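Local coordinates for Ufm1-specific protease (Caenorhabditis elegans, PDB 5EJJ), which hydrolyses, as a thiol protease, the peptide bond at the C-terminal glycine of the ubiquitin-like modifier Ufm1 joined to its target proteins, at residues T308-T311 and N317-I320; S300-Q305 and K324-P329; A158-T163 and I173-P178; S131-E136 and E262-R267; R399-I404 and F452-L457. One frame throughout, in Å; residues are numbered along the deposited sequence.

Contacts 1 to 4 are linked in a chain of touches (1-2-4-3), while contact 5 lies in the peptidase C78 family region. Contact 1 nests in the loop closed by contact 2, and both use helix 312-325; their centres are 15 Å apart. Contact 2 meets contact 4 through R267 NH1, 2.8 Å from Q305 OE1, probably a hydrogen bond. Contact 4 touches contact 3, where S159 OG lies 2.8 Å from N265 OD1 and the rings of F162 and F264 meet. Contact 5 stands apart, its nearest atoms about 17 Å from contact 1 and about 35 Å from contact 3; the F401 side chain lies about 10 Å from that of the inferred active-site residue C396.

Contact 1: T308-T311 and N317-I320; sequences TKWT and NYRI
The six-membered ring of W310 turns its edge toward the face of Y318, an offset edge-to-face (T-shaped) pair with ring planes 82° apart and centroids 5.5 Å apart. The contact is made by one corner of the indole: W310 CZ3 comes to 3.8 Å from Y318 CD1 and 4.2 Å from Y318 CB, so the approach is displaced toward the root of the tyrosine ring. Y318 has CG anti to its backbone nitrogen (chi1 -175°), which swings the phenol from the helix toward the loop and presents the ring to the indole. The W310 ring also has R283 as a cation-pi partner, and its NE1 makes a weak hydrogen bond to T286 OG1. The loop then runs straight into the helix: T311 is the N-cap residue, its OG1 bonded to E314 N. The aromatic pair thus ties the segment between strand 302-306 and helix 312-325 to the helix itself, while helix 253-280 flanks it through N277 on W310 and V274 on Y318.

Contact 2: S300-Q305 and K324-P329; sequences SLLHLQ and KLFNLP
L302 and F326 are the closest backbone pair, with their CA atoms 9.1 Å apart, so strand and helix end are bridged by side chains alone. Residues 302-305 are extended, and L302 and L304, two positions apart, both direct their CB atoms at the other segment, as alternation along a strand requires. F326 is the first residue to leave helical backbone angles after helix 312-325, and its ring reaches back toward the strand. L302 CD1 sits over the centre of one ring face, 3.6 Å from the centroid and 8° off the normal, a CH-pi contact in which the methyl lies almost evenly over all six ring carbons. With CG opposite the backbone nitrogen (chi1 168°), L302 carries its branch there. L304 adds a second methyl, its CD2 4.0 Å from F326 CE1, approached obliquely as the two side chains run past each other in opposite directions. F64, L65 and S68 of helix 59-68 and L50 of strand 45-53 also touch the F326 side chain. The arrangement is that of a buried hydrophobic core in which an aromatic at a helix C-terminus packs against one strand, 302-306, of a two-stranded antiparallel sheet with 289-293.

Contact 3: A158-T163 and I173-P178; sequences ASFRFT and IREQKP
At the edge of the five-stranded mixed sheet, the chain entering strand 163-166 meets the chain leaving outermost strand 171-173, the open end of a beta-hairpin. Here T163 CA approaches I173 O at 3.4 Å in a CA-H...O contact. The T163 and R174 side chains lie side by side and point the same way, T163 OG1 being 3.0 Å from R174 CG, an apolar part of the arginine. Farther out, one water joins the backbones: it donates to F160 O and to F162 O (2.6 Å) and accepts from E175 N (2.8 Å). E175 then runs alongside F160, with OE1 3.8 Å from F160 CD2 at the ring edge; ring and carboxylate planes are 83° apart. With chi1 -170°, E175 CG is trans to its own nitrogen, which lays the chain along the phenyl. A glycine at T163 would probably leave the R174 methylene chain without its neighbour and freer to turn. A water bridging backbones just beyond the last paired residues is the arrangement of an open hairpin end, where the two chains diverge.

Contact 4: S131-E136 and E262-R267; sequences SRVGYE and EAFNRR
F264 has its CG trans to the backbone nitrogen (chi1 173°), which carries the phenyl ring out from helix 253-280 and down onto strand 127-139, although its CB does not itself aim at the strand. Y135 takes the other route, its CG lying between the backbone nitrogen and the carbonyl carbon (chi1 46°), and the phenol is thereby laid across toward the helix. This is helix-on-sheet packing of an alpha/beta layer: the axes of the two short segments pass 11.0 Å apart at an angle of 49°, and V133 and Y135, on the same side of the strand, both face the helix. V133 and F264 form the nearest backbone pair, CA to CA 8.3 Å. Their side chains meet at an oblique angle, V133 CG1 toward F264 CE2. The same ring atom serves Y135, whose CD1 is 4.1 Å away, the two side chains running past each other in opposite directions. F264 CE2 is thus the ring atom nearest to both the valine and the tyrosine, while F162 meets the ring edge-to-face and L155 of helix 144-156 touches both aromatics. On the helix, the guanidinium of R267 turns away from the strand to Q305 OE1 and A291 O. The phenol oxygen of Y135 has its partner one helical turn on: it is hydrogen-bonded to T271 OG1, the same hydroxyl that is bonded to R267 O.

Contact 5: R399-I404 and F452-L457; sequences RSFQTI and FVLNEL
F401 is the main bump of this interface, its ring projecting from helix 396-409 into the hollow between the V453 and L454 side chains of helix 447-457. Its CZ lies 3.5 Å from V453 CG1, and CE1 lies 3.4 Å from L454 CD1, both methyls coming up obliquely to the ring. With CG opposite the backbone nitrogen (chi1 170°), F401 extends its phenyl straight across the gap, where CE1 also comes to 3.8 Å from L454 N, close to the opposing backbone. One turn on, I404 provides a smaller bump, with its CG2 4.2 Å from the second leucine branch, L454 CD2. L454 therefore fills the notch between F401 and I404, one methyl against each. The axes of these short segments approach to 11.5 Å at an angle of 39°, and the phenyl does much of the spanning. An alanine at F401 would probably open a gap between the helices and leave the V453 and L454 methyls without their shared partner. I424 of helix 421-425 touches both F401 and V453, and M492 of strand 491-494 lies against I404; helix 396-409 itself begins at C396, the inferred active-site cysteine.

Contact 1: T308-T311 and N317-I320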
# COMPACT_ATOMS: atom_id res chain seq x y z
N THR A 308 16.99 -3.59 -8.48
CA THR A 308 16.78 -2.48 -9.40
C THR A 308 17.90 -2.23 -10.43
O THR A 308 17.82 -1.29 -11.24
CB THR A 308 16.51 -1.17 -8.65
OG1 THR A 308 17.35 -1.11 -7.47
CG2 THR A 308 15.04 -1.08 -8.26
N LYS A 309 18.94 -3.06 -10.39
CA LYS A 309 19.98 -2.97 -11.41
C LYS A 309 19.81 -4.06 -12.46
O LYS A 309 20.61 -4.15 -13.38
CB LYS A 309 21.37 -3.02 -10.80
CG LYS A 309 21.79 -1.72 -10.11
CD LYS A 309 21.79 -0.52 -11.06
CE LYS A 309 22.18 0.78 -10.34
NZ LYS A 309 22.27 1.94 -11.29
N TRP A 310 18.78 -4.89 -12.33
CA TRP A 310 18.39 -5.81 -13.40
C TRP A 310 17.82 -5.03 -14.60
O TRP A 310 17.58 -3.81 -14.54
CB TRP A 310 17.35 -6.82 -12.88
CG TRP A 310 17.87 -7.86 -11.90
CD1 TRP A 310 19.14 -7.97 -11.41
CD2 TRP A 310 17.12 -8.92 -11.29
NE1 TRP A 310 19.23 -9.03 -10.54
CE2 TRP A 310 18.00 -9.63 -10.45
CE3 TRP A 310 15.79 -9.34 -11.36
CZ2 TRP A 310 17.59 -10.72 -9.69
CZ3 TRP A 310 15.39 -10.43 -10.61
CH2 TRP A 310 16.29 -11.11 -9.80
N THR A 311 17.59 -5.73 -15.71
CA THR A 311 16.96 -5.10 -16.87
C THR A 311 15.50 -4.80 -16.55
O THR A 311 14.88 -5.54 -15.77
CB THR A 311 16.98 -6.01 -18.12
OG1 THR A 311 15.95 -7.00 -18.01
CG2 THR A 311 18.32 -6.69 -18.28
N ASN A 317 9.43 -9.29 -14.65
CA ASN A 317 9.21 -10.72 -14.43
C ASN A 317 9.22 -11.08 -12.95
O ASN A 317 8.58 -12.06 -12.53
CB ASN A 317 10.28 -11.54 -15.15
CG ASN A 317 10.00 -11.70 -16.63
OD1 ASN A 317 9.14 -11.01 -17.19
ND2 ASN A 317 10.73 -12.61 -17.27
N TYR A 318 9.98 -10.29 -12.19
CA TYR A 318 10.13 -10.45 -10.76
C TYR A 318 8.87 -9.94 -10.09
O TYR A 318 8.30 -10.60 -9.19
CB TYR A 318 11.30 -9.59 -10.30
CG TYR A 318 11.68 -9.74 -8.85
CD1 TYR A 318 12.30 -10.91 -8.39
CD2 TYR A 318 11.44 -8.71 -7.95
CE1 TYR A 318 12.66 -11.05 -7.06
CE2 TYR A 318 11.81 -8.83 -6.63
CZ TYR A 318 12.42 -10.00 -6.18
OH TYR A 318 12.78 -10.12 -4.85
N ARG A 319 8.43 -8.77 -10.53
CA ARG A 319 7.16 -8.24 -10.09
C ARG A 319 6.05 -9.27 -10.31
O ARG A 319 5.25 -9.54 -9.42
CB ARG A 319 6.87 -6.92 -10.79
CG ARG A 319 7.06 -5.75 -9.88
CD ARG A 319 7.64 -4.56 -10.60
NE ARG A 319 6.84 -4.19 -11.75
CZ ARG A 319 7.33 -3.91 -12.95
NH1 ARG A 319 8.65 -3.95 -13.18
NH2 ARG A 319 6.49 -3.58 -13.94
N ILE A 320 6.02 -9.90 -11.48
CA ILE A 320 5.01 -10.92 -11.74
C ILE A 320 5.18 -12.11 -10.79
O ILE A 320 4.22 -12.60 -10.20
CB ILE A 320 5.02 -11.37 -13.22
CG1 ILE A 320 4.26 -10.35 -14.06
CG2 ILE A 320 4.40 -12.75 -13.40
CD1 ILE A 320 4.92 -10.06 -15.34

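Contact 2: S300-Q305 and K324-P329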
# COMPACT_ATOMS: atom_id res chain seq x y z
N SER A 300 -1.25 -5.62 7.23
CA SER A 300 0.09 -5.48 7.74
C SER A 300 0.93 -5.26 6.48
O SER A 300 0.53 -5.69 5.40
CB SER A 300 0.48 -6.73 8.54
OG SER A 300 1.90 -6.89 8.69
N LEU A 301 2.08 -4.59 6.63
CA LEU A 301 2.91 -4.18 5.50
C LEU A 301 3.68 -5.33 4.87
O LEU A 301 3.75 -6.41 5.44
CB LEU A 301 3.89 -3.10 5.96
CG LEU A 301 3.24 -1.84 6.53
CD1 LEU A 301 4.26 -0.98 7.26
CD2 LEU A 301 2.58 -1.03 5.41
N LEU A 302 4.23 -5.09 3.69
CA LEU A 302 5.04 -6.05 2.94
C LEU A 302 6.39 -5.40 2.69
O LEU A 302 6.45 -4.26 2.23
CB LEU A 302 4.39 -6.35 1.59
CG LEU A 302 5.19 -7.10 0.53
CD1 LEU A 302 5.37 -8.56 0.84
CD2 LEU A 302 4.46 -7.01 -0.75
N HIS A 303 7.47 -6.13 2.97
CA HIS A 303 8.80 -5.54 2.98
C HIS A 303 9.70 -6.24 1.98
O HIS A 303 9.84 -7.44 2.02
CB HIS A 303 9.41 -5.66 4.35
CG HIS A 303 8.48 -5.29 5.45
ND1 HIS A 303 8.59 -4.10 6.13
CD2 HIS A 303 7.44 -5.95 6.00
CE1 HIS A 303 7.64 -4.05 7.05
NE2 HIS A 303 6.93 -5.16 6.98
N LEU A 304 10.32 -5.49 1.09
CA LEU A 304 11.06 -6.14 0.03
C LEU A 304 12.31 -5.36 -0.34
O LEU A 304 12.30 -4.13 -0.39
CB LEU A 304 10.18 -6.30 -1.21
CG LEU A 304 8.92 -7.14 -1.10
CD1 LEU A 304 8.12 -7.00 -2.36
CD2 LEU A 304 9.26 -8.59 -0.82
N GLN A 305 13.38 -6.11 -0.58
CA GLN A 305 14.58 -5.61 -1.21
C GLN A 305 14.39 -5.85 -2.70
O GLN A 305 14.15 -6.99 -3.11
CB GLN A 305 15.78 -6.38 -0.71
CG GLN A 305 15.88 -6.36 0.78
CD GLN A 305 16.01 -4.95 1.26
OE1 GLN A 305 15.08 -4.40 1.84
NE2 GLN A 305 17.16 -4.33 1.00
N LYS A 324 2.50 -13.63 -7.74
CA LYS A 324 2.09 -15.01 -7.50
C LYS A 324 2.44 -15.48 -6.09
O LYS A 324 1.69 -16.23 -5.46
CB LYS A 324 2.71 -15.95 -8.55
CG LYS A 324 2.02 -15.89 -9.89
CD LYS A 324 2.78 -16.64 -10.97
CE LYS A 324 2.45 -16.06 -12.36
NZ LYS A 324 3.27 -16.66 -13.44
N LEU A 325 3.60 -15.05 -5.60
CA LEU A 325 4.09 -15.53 -4.32
C LEU A 325 3.26 -14.95 -3.19
O LEU A 325 2.92 -15.67 -2.23
CB LEU A 325 5.55 -15.17 -4.14
CG LEU A 325 6.53 -16.02 -4.94
CD1 LEU A 325 7.94 -15.48 -4.75
CD2 LEU A 325 6.43 -17.47 -4.51
N PHE A 326 2.92 -13.67 -3.32
CA PHE A 326 2.15 -12.97 -2.30
C PHE A 326 0.66 -12.88 -2.60
O PHE A 326 -0.06 -12.09 -1.98
CB PHE A 326 2.75 -11.59 -2.06
CG PHE A 326 4.09 -11.65 -1.43
CD1 PHE A 326 5.21 -11.22 -2.12
CD2 PHE A 326 4.25 -12.21 -0.17
CE1 PHE A 326 6.45 -11.33 -1.55
CE2 PHE A 326 5.47 -12.31 0.40
CZ PHE A 326 6.57 -11.88 -0.28
N ASN A 327 0.20 -13.72 -3.52
CA ASN A 327 -1.19 -13.78 -3.97
C ASN A 327 -1.75 -12.40 -4.25
O ASN A 327 -2.87 -12.10 -3.83
CB ASN A 327 -2.08 -14.51 -2.97
CG ASN A 327 -1.68 -15.95 -2.76
OD1 ASN A 327 -2.21 -16.63 -1.87
ND2 ASN A 327 -0.74 -16.44 -3.55
N LEU A 328 -0.97 -11.56 -4.91
CA LEU A 328 -1.47 -10.27 -5.34
C LEU A 328 -2.33 -10.46 -6.58
O LEU A 328 -2.26 -11.52 -7.23
CB LEU A 328 -0.32 -9.33 -5.61
CG LEU A 328 0.62 -9.19 -4.42
CD1 LEU A 328 1.74 -8.18 -4.72
CD2 LEU A 328 -0.17 -8.79 -3.20
N PRO A 329 -3.17 -9.47 -6.92
CA PRO A 329 -4.05 -9.62 -8.09
C PRO A 329 -3.35 -9.18 -9.37
O PRO A 329 -2.54 -8.25 -9.32
CB PRO A 329 -5.21 -8.69 -7.76
CG PRO A 329 -4.59 -7.58 -6.94
CD PRO A 329 -3.41 -8.20 -6.21

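Contact 3: A158-T163 and I173-P178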
# COMPACT_ATOMS: atom_id res chain seq x y z
N ALA A 158 24.86 -9.93 14.97
CA ALA A 158 25.45 -8.63 15.28
C ALA A 158 24.38 -7.62 15.67
O ALA A 158 24.65 -6.65 16.40
CB ALA A 158 26.25 -8.12 14.06
N SER A 159 23.16 -7.85 15.18
CA SER A 159 22.06 -6.89 15.26
C SER A 159 21.57 -6.60 16.68
O SER A 159 21.00 -5.54 16.94
CB SER A 159 20.89 -7.38 14.40
OG SER A 159 20.42 -8.65 14.83
N PHE A 160 21.81 -7.54 17.60
CA PHE A 160 21.42 -7.36 19.01
C PHE A 160 22.18 -6.20 19.69
O PHE A 160 21.90 -5.86 20.84
CB PHE A 160 21.51 -8.68 19.81
CG PHE A 160 22.90 -9.01 20.31
CD1 PHE A 160 23.81 -9.66 19.49
CD2 PHE A 160 23.29 -8.68 21.61
CE1 PHE A 160 25.10 -9.98 19.95
CE2 PHE A 160 24.59 -8.99 22.09
CZ PHE A 160 25.49 -9.64 21.25
N ARG A 161 23.11 -5.59 18.98
CA ARG A 161 23.92 -4.54 19.55
C ARG A 161 23.60 -3.15 18.97
O ARG A 161 24.18 -2.13 19.37
CB ARG A 161 25.40 -4.91 19.39
CG ARG A 161 26.42 -4.12 20.27
CD ARG A 161 26.29 -4.36 21.81
NE ARG A 161 27.47 -3.88 22.55
CZ ARG A 161 27.67 -2.62 22.94
NH1 ARG A 161 26.76 -1.68 22.68
NH2 ARG A 161 28.79 -2.29 23.59
N PHE A 162 22.66 -3.07 18.03
CA PHE A 162 22.27 -1.78 17.48
C PHE A 162 21.40 -1.01 18.48
O PHE A 162 20.76 -1.59 19.35
CB PHE A 162 21.49 -1.93 16.20
CG PHE A 162 22.23 -2.61 15.10
CD1 PHE A 162 23.60 -2.78 15.16
CD2 PHE A 162 21.55 -3.07 13.97
CE1 PHE A 162 24.27 -3.40 14.12
CE2 PHE A 162 22.22 -3.68 12.93
CZ PHE A 162 23.58 -3.85 13.01
N THR A 163 21.35 0.30 18.31
CA THR A 163 20.57 1.18 19.16
C THR A 163 19.80 2.13 18.25
O THR A 163 20.33 2.61 17.24
CB THR A 163 21.51 2.00 20.05
OG1 THR A 163 22.13 1.11 20.99
CG2 THR A 163 20.77 3.11 20.80
N ILE A 173 15.50 2.93 21.68
CA ILE A 173 15.37 1.48 21.69
C ILE A 173 16.75 0.83 21.62
O ILE A 173 17.58 1.17 20.77
CB ILE A 173 14.46 0.96 20.55
CG1 ILE A 173 13.12 1.67 20.59
CG2 ILE A 173 14.25 -0.56 20.66
CD1 ILE A 173 12.44 1.68 19.26
N ARG A 174 16.97 -0.12 22.52
CA ARG A 174 18.30 -0.64 22.77
C ARG A 174 18.07 -1.89 23.57
O ARG A 174 17.03 -2.01 24.19
CB ARG A 174 19.08 0.36 23.61
CG ARG A 174 20.61 0.32 23.49
CD ARG A 174 21.28 1.11 24.64
NE ARG A 174 20.63 0.73 25.90
CZ ARG A 174 19.72 1.46 26.55
NH1 ARG A 174 19.34 2.66 26.09
NH2 ARG A 174 19.19 0.98 27.67
N GLU A 175 19.00 -2.83 23.53
CA GLU A 175 18.90 -4.04 24.34
C GLU A 175 18.90 -3.63 25.81
O GLU A 175 19.34 -2.54 26.16
CB GLU A 175 20.05 -4.99 24.02
CG GLU A 175 19.93 -6.38 24.62
CD GLU A 175 21.28 -7.10 24.68
OE1 GLU A 175 22.33 -6.45 24.49
OE2 GLU A 175 21.28 -8.33 24.93
N GLN A 176 18.37 -4.50 26.67
CA GLN A 176 18.02 -4.17 28.05
C GLN A 176 17.72 -5.45 28.79
O GLN A 176 17.11 -6.37 28.23
CB GLN A 176 16.74 -3.33 28.09
CG GLN A 176 16.89 -1.81 28.16
CD GLN A 176 15.53 -1.10 28.11
OE1 GLN A 176 14.51 -1.70 27.71
NE2 GLN A 176 15.50 0.17 28.52
N LYS A 177 18.13 -5.53 30.06
CA LYS A 177 17.70 -6.63 30.92
C LYS A 177 16.18 -6.47 31.10
O LYS A 177 15.69 -5.34 31.17
CB LYS A 177 18.41 -6.58 32.28
CG LYS A 177 19.90 -6.22 32.23
CD LYS A 177 20.29 -5.37 33.45
CE LYS A 177 21.78 -5.02 33.48
NZ LYS A 177 22.11 -4.03 34.56
N PRO A 178 15.44 -7.60 31.15
CA PRO A 178 13.98 -7.58 31.30
C PRO A 178 13.48 -6.60 32.38
O PRO A 178 12.56 -5.83 32.11
CB PRO A 178 13.65 -9.03 31.67
CG PRO A 178 14.67 -9.81 30.93
CD PRO A 178 15.95 -8.98 30.98
O HOH W 1 20.82 -3.19 21.40

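Contact 4: S131-E136 and E262-R267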
# COMPACT_ATOMS: atom_id res chain seq x y z
N SER A 131 13.90 3.10 10.33
CA SER A 131 15.24 3.68 10.34
C SER A 131 16.00 3.27 9.09
O SER A 131 15.67 2.25 8.49
CB SER A 131 16.00 3.27 11.60
OG SER A 131 16.20 1.87 11.65
N ARG A 132 16.97 4.08 8.66
CA ARG A 132 17.89 3.69 7.60
C ARG A 132 19.01 2.92 8.23
O ARG A 132 19.52 3.27 9.31
CB ARG A 132 18.51 4.89 6.93
CG ARG A 132 17.79 5.38 5.76
CD ARG A 132 18.73 6.07 4.79
NE ARG A 132 18.48 5.56 3.45
CZ ARG A 132 19.21 5.85 2.39
NH1 ARG A 132 20.25 6.67 2.54
NH2 ARG A 132 18.90 5.31 1.20
N VAL A 133 19.39 1.84 7.56
CA VAL A 133 20.45 1.00 8.07
C VAL A 133 21.30 0.61 6.88
O VAL A 133 20.77 0.36 5.80
CB VAL A 133 19.88 -0.27 8.67
CG1 VAL A 133 21.00 -1.10 9.14
CG2 VAL A 133 18.95 0.05 9.82
N GLY A 134 22.62 0.58 7.06
CA GLY A 134 23.49 0.19 5.97
C GLY A 134 24.43 -0.90 6.41
O GLY A 134 24.73 -1.03 7.59
N TYR A 135 24.89 -1.71 5.47
CA TYR A 135 25.93 -2.68 5.81
C TYR A 135 26.77 -3.01 4.60
O TYR A 135 26.43 -2.67 3.48
CB TYR A 135 25.37 -3.94 6.48
CG TYR A 135 24.17 -4.51 5.78
CD1 TYR A 135 22.89 -4.07 6.08
CD2 TYR A 135 24.31 -5.51 4.82
CE1 TYR A 135 21.80 -4.60 5.45
CE2 TYR A 135 23.21 -6.04 4.18
CZ TYR A 135 21.96 -5.57 4.50
OH TYR A 135 20.86 -6.09 3.88
N GLU A 136 27.90 -3.66 4.84
CA GLU A 136 28.81 -3.99 3.76
C GLU A 136 29.15 -5.48 3.76
O GLU A 136 29.33 -6.10 4.80
CB GLU A 136 30.06 -3.13 3.89
CG GLU A 136 31.13 -3.41 2.87
CD GLU A 136 32.35 -2.54 3.11
OE1 GLU A 136 32.81 -2.49 4.28
OE2 GLU A 136 32.82 -1.90 2.14
N GLU A 262 14.44 -8.44 14.87
CA GLU A 262 13.88 -9.35 13.87
C GLU A 262 13.61 -8.65 12.54
O GLU A 262 13.82 -9.22 11.46
CB GLU A 262 12.57 -9.98 14.35
CG GLU A 262 11.89 -10.92 13.35
CD GLU A 262 12.62 -12.25 13.15
OE1 GLU A 262 13.49 -12.61 13.99
OE2 GLU A 262 12.34 -12.94 12.15
N ALA A 263 13.15 -7.40 12.63
CA ALA A 263 12.86 -6.59 11.45
C ALA A 263 14.12 -6.46 10.60
O ALA A 263 14.12 -6.74 9.39
CB ALA A 263 12.33 -5.24 11.87
N PHE A 264 15.21 -6.05 11.26
CA PHE A 264 16.50 -5.89 10.61
C PHE A 264 17.05 -7.21 10.03
O PHE A 264 17.62 -7.21 8.93
CB PHE A 264 17.54 -5.30 11.57
CG PHE A 264 18.91 -5.29 11.00
CD1 PHE A 264 19.82 -6.24 11.36
CD2 PHE A 264 19.26 -4.37 10.02
CE1 PHE A 264 21.09 -6.26 10.79
CE2 PHE A 264 20.52 -4.38 9.44
CZ PHE A 264 21.44 -5.32 9.83
N ASN A 265 16.89 -8.31 10.75
CA ASN A 265 17.37 -9.58 10.25
C ASN A 265 16.62 -10.06 9.01
O ASN A 265 17.22 -10.64 8.11
CB ASN A 265 17.41 -10.66 11.33
CG ASN A 265 18.35 -10.31 12.49
OD1 ASN A 265 19.18 -9.40 12.40
ND2 ASN A 265 18.22 -11.05 13.58
N ARG A 266 15.31 -9.78 8.93
CA ARG A 266 14.52 -10.22 7.79
C ARG A 266 14.90 -9.47 6.52
O ARG A 266 14.97 -10.04 5.44
CB ARG A 266 13.03 -10.05 8.07
CG ARG A 266 12.52 -10.96 9.16
CD ARG A 266 11.04 -11.00 9.21
NE ARG A 266 10.58 -11.95 10.21
CZ ARG A 266 9.31 -12.06 10.60
NH1 ARG A 266 8.37 -11.29 10.09
NH2 ARG A 266 8.98 -12.95 11.51
N ARG A 267 15.15 -8.18 6.67
CA ARG A 267 15.60 -7.39 5.53
C ARG A 267 16.94 -7.88 5.00
O ARG A 267 17.18 -7.84 3.80
CB ARG A 267 15.74 -5.93 5.94
CG ARG A 267 14.46 -5.20 6.09
CD ARG A 267 14.06 -4.60 4.77
NE ARG A 267 12.80 -3.89 4.90
CZ ARG A 267 12.13 -3.36 3.88
NH1 ARG A 267 12.60 -3.45 2.64
NH2 ARG A 267 10.98 -2.74 4.12

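Contact 5: R399-I404 and F452-L457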
# COMPACT_ATOMS: atom_id res chain seq x y z
N ARG A 399 -5.54 22.03 -10.84
CA ARG A 399 -5.41 21.30 -9.59
C ARG A 399 -6.07 19.93 -9.69
O ARG A 399 -5.47 18.92 -9.28
CB ARG A 399 -5.98 22.12 -8.44
CG ARG A 399 -5.29 23.47 -8.27
CD ARG A 399 -3.80 23.32 -8.51
NE ARG A 399 -3.00 24.40 -7.96
CZ ARG A 399 -1.70 24.31 -7.69
NH1 ARG A 399 -1.06 23.16 -7.91
NH2 ARG A 399 -1.04 25.34 -7.18
N SER A 400 -7.28 19.88 -10.24
CA SER A 400 -7.97 18.61 -10.42
C SER A 400 -7.21 17.73 -11.39
O SER A 400 -7.23 16.50 -11.28
CB SER A 400 -9.39 18.81 -10.94
OG SER A 400 -10.23 19.16 -9.87
N PHE A 401 -6.56 18.37 -12.34
CA PHE A 401 -5.74 17.64 -13.29
C PHE A 401 -4.58 17.00 -12.53
O PHE A 401 -4.23 15.85 -12.76
CB PHE A 401 -5.19 18.57 -14.36
CG PHE A 401 -4.16 17.94 -15.21
CD1 PHE A 401 -4.53 17.11 -16.26
CD2 PHE A 401 -2.83 18.16 -14.96
CE1 PHE A 401 -3.59 16.51 -17.07
CE2 PHE A 401 -1.87 17.56 -15.76
CZ PHE A 401 -2.25 16.73 -16.82
N GLN A 402 -4.01 17.78 -11.62
CA GLN A 402 -2.89 17.34 -10.81
C GLN A 402 -3.27 16.17 -9.89
O GLN A 402 -2.55 15.17 -9.80
CB GLN A 402 -2.30 18.52 -10.03
CG GLN A 402 -1.45 19.45 -10.89
CD GLN A 402 -0.85 20.59 -10.10
OE1 GLN A 402 -1.42 21.01 -9.09
NE2 GLN A 402 0.32 21.08 -10.54
N THR A 403 -4.41 16.31 -9.22
CA THR A 403 -4.96 15.20 -8.46
C THR A 403 -5.08 13.96 -9.34
O THR A 403 -4.50 12.94 -9.03
CB THR A 403 -6.32 15.54 -7.85
OG1 THR A 403 -6.15 16.56 -6.86
CG2 THR A 403 -6.92 14.30 -7.21
N ILE A 404 -5.78 14.05 -10.46
CA ILE A 404 -5.87 12.89 -11.35
C ILE A 404 -4.49 12.36 -11.70
O ILE A 404 -4.30 11.15 -11.88
CB ILE A 404 -6.65 13.23 -12.64
CG1 ILE A 404 -8.09 13.61 -12.30
CG2 ILE A 404 -6.68 12.05 -13.62
CD1 ILE A 404 -8.86 14.07 -13.47
N PHE A 452 -7.11 16.32 -22.87
CA PHE A 452 -6.15 16.39 -23.96
C PHE A 452 -4.69 16.34 -23.47
O PHE A 452 -3.89 15.56 -24.00
CB PHE A 452 -6.41 17.66 -24.79
CG PHE A 452 -5.50 17.82 -25.98
CD1 PHE A 452 -5.73 17.11 -27.15
CD2 PHE A 452 -4.41 18.70 -25.93
CE1 PHE A 452 -4.89 17.26 -28.25
CE2 PHE A 452 -3.56 18.85 -27.02
CZ PHE A 452 -3.80 18.13 -28.19
N VAL A 453 -4.37 17.18 -22.49
CA VAL A 453 -3.07 17.18 -21.81
C VAL A 453 -2.71 15.77 -21.31
O VAL A 453 -1.63 15.25 -21.55
CB VAL A 453 -3.08 18.14 -20.60
CG1 VAL A 453 -1.72 18.18 -19.92
CG2 VAL A 453 -3.49 19.53 -21.02
N LEU A 454 -3.66 15.18 -20.60
CA LEU A 454 -3.64 13.77 -20.23
C LEU A 454 -3.37 12.80 -21.39
O LEU A 454 -2.79 11.74 -21.19
CB LEU A 454 -5.01 13.41 -19.64
CG LEU A 454 -5.11 12.69 -18.31
CD1 LEU A 454 -4.00 13.16 -17.37
CD2 LEU A 454 -6.48 13.00 -17.73
N ASN A 455 -3.81 13.15 -22.60
CA ASN A 455 -3.65 12.23 -23.73
C ASN A 455 -2.27 12.27 -24.38
O ASN A 455 -1.87 11.32 -25.06
CB ASN A 455 -4.73 12.46 -24.80
CG ASN A 455 -4.72 11.38 -25.89
OD1 ASN A 455 -4.29 10.24 -25.66
ND2 ASN A 455 -5.19 11.74 -27.08
N GLU A 456 -1.53 13.36 -24.19
CA GLU A 456 -0.21 13.43 -24.80
C GLU A 456 0.92 13.64 -23.81
O GLU A 456 2.09 13.61 -24.19
CB GLU A 456 -0.16 14.44 -25.94
CG GLU A 456 -0.27 15.89 -25.51
CD GLU A 456 -0.38 16.81 -26.71
OE1 GLU A 456 -0.59 16.27 -27.83
OE2 GLU A 456 -0.27 18.05 -26.54
N LEU A 457 0.60 13.84 -22.54
CA LEU A 457 1.63 13.71 -21.51
C LEU A 457 1.64 12.29 -20.94
O LEU A 457 2.61 11.88 -20.31
CB LEU A 457 1.47 14.75 -20.39
CG LEU A 457 1.64 16.20 -20.82
CD1 LEU A 457 1.85 17.14 -19.63
CD2 LEU A 457 2.77 16.30 -21.83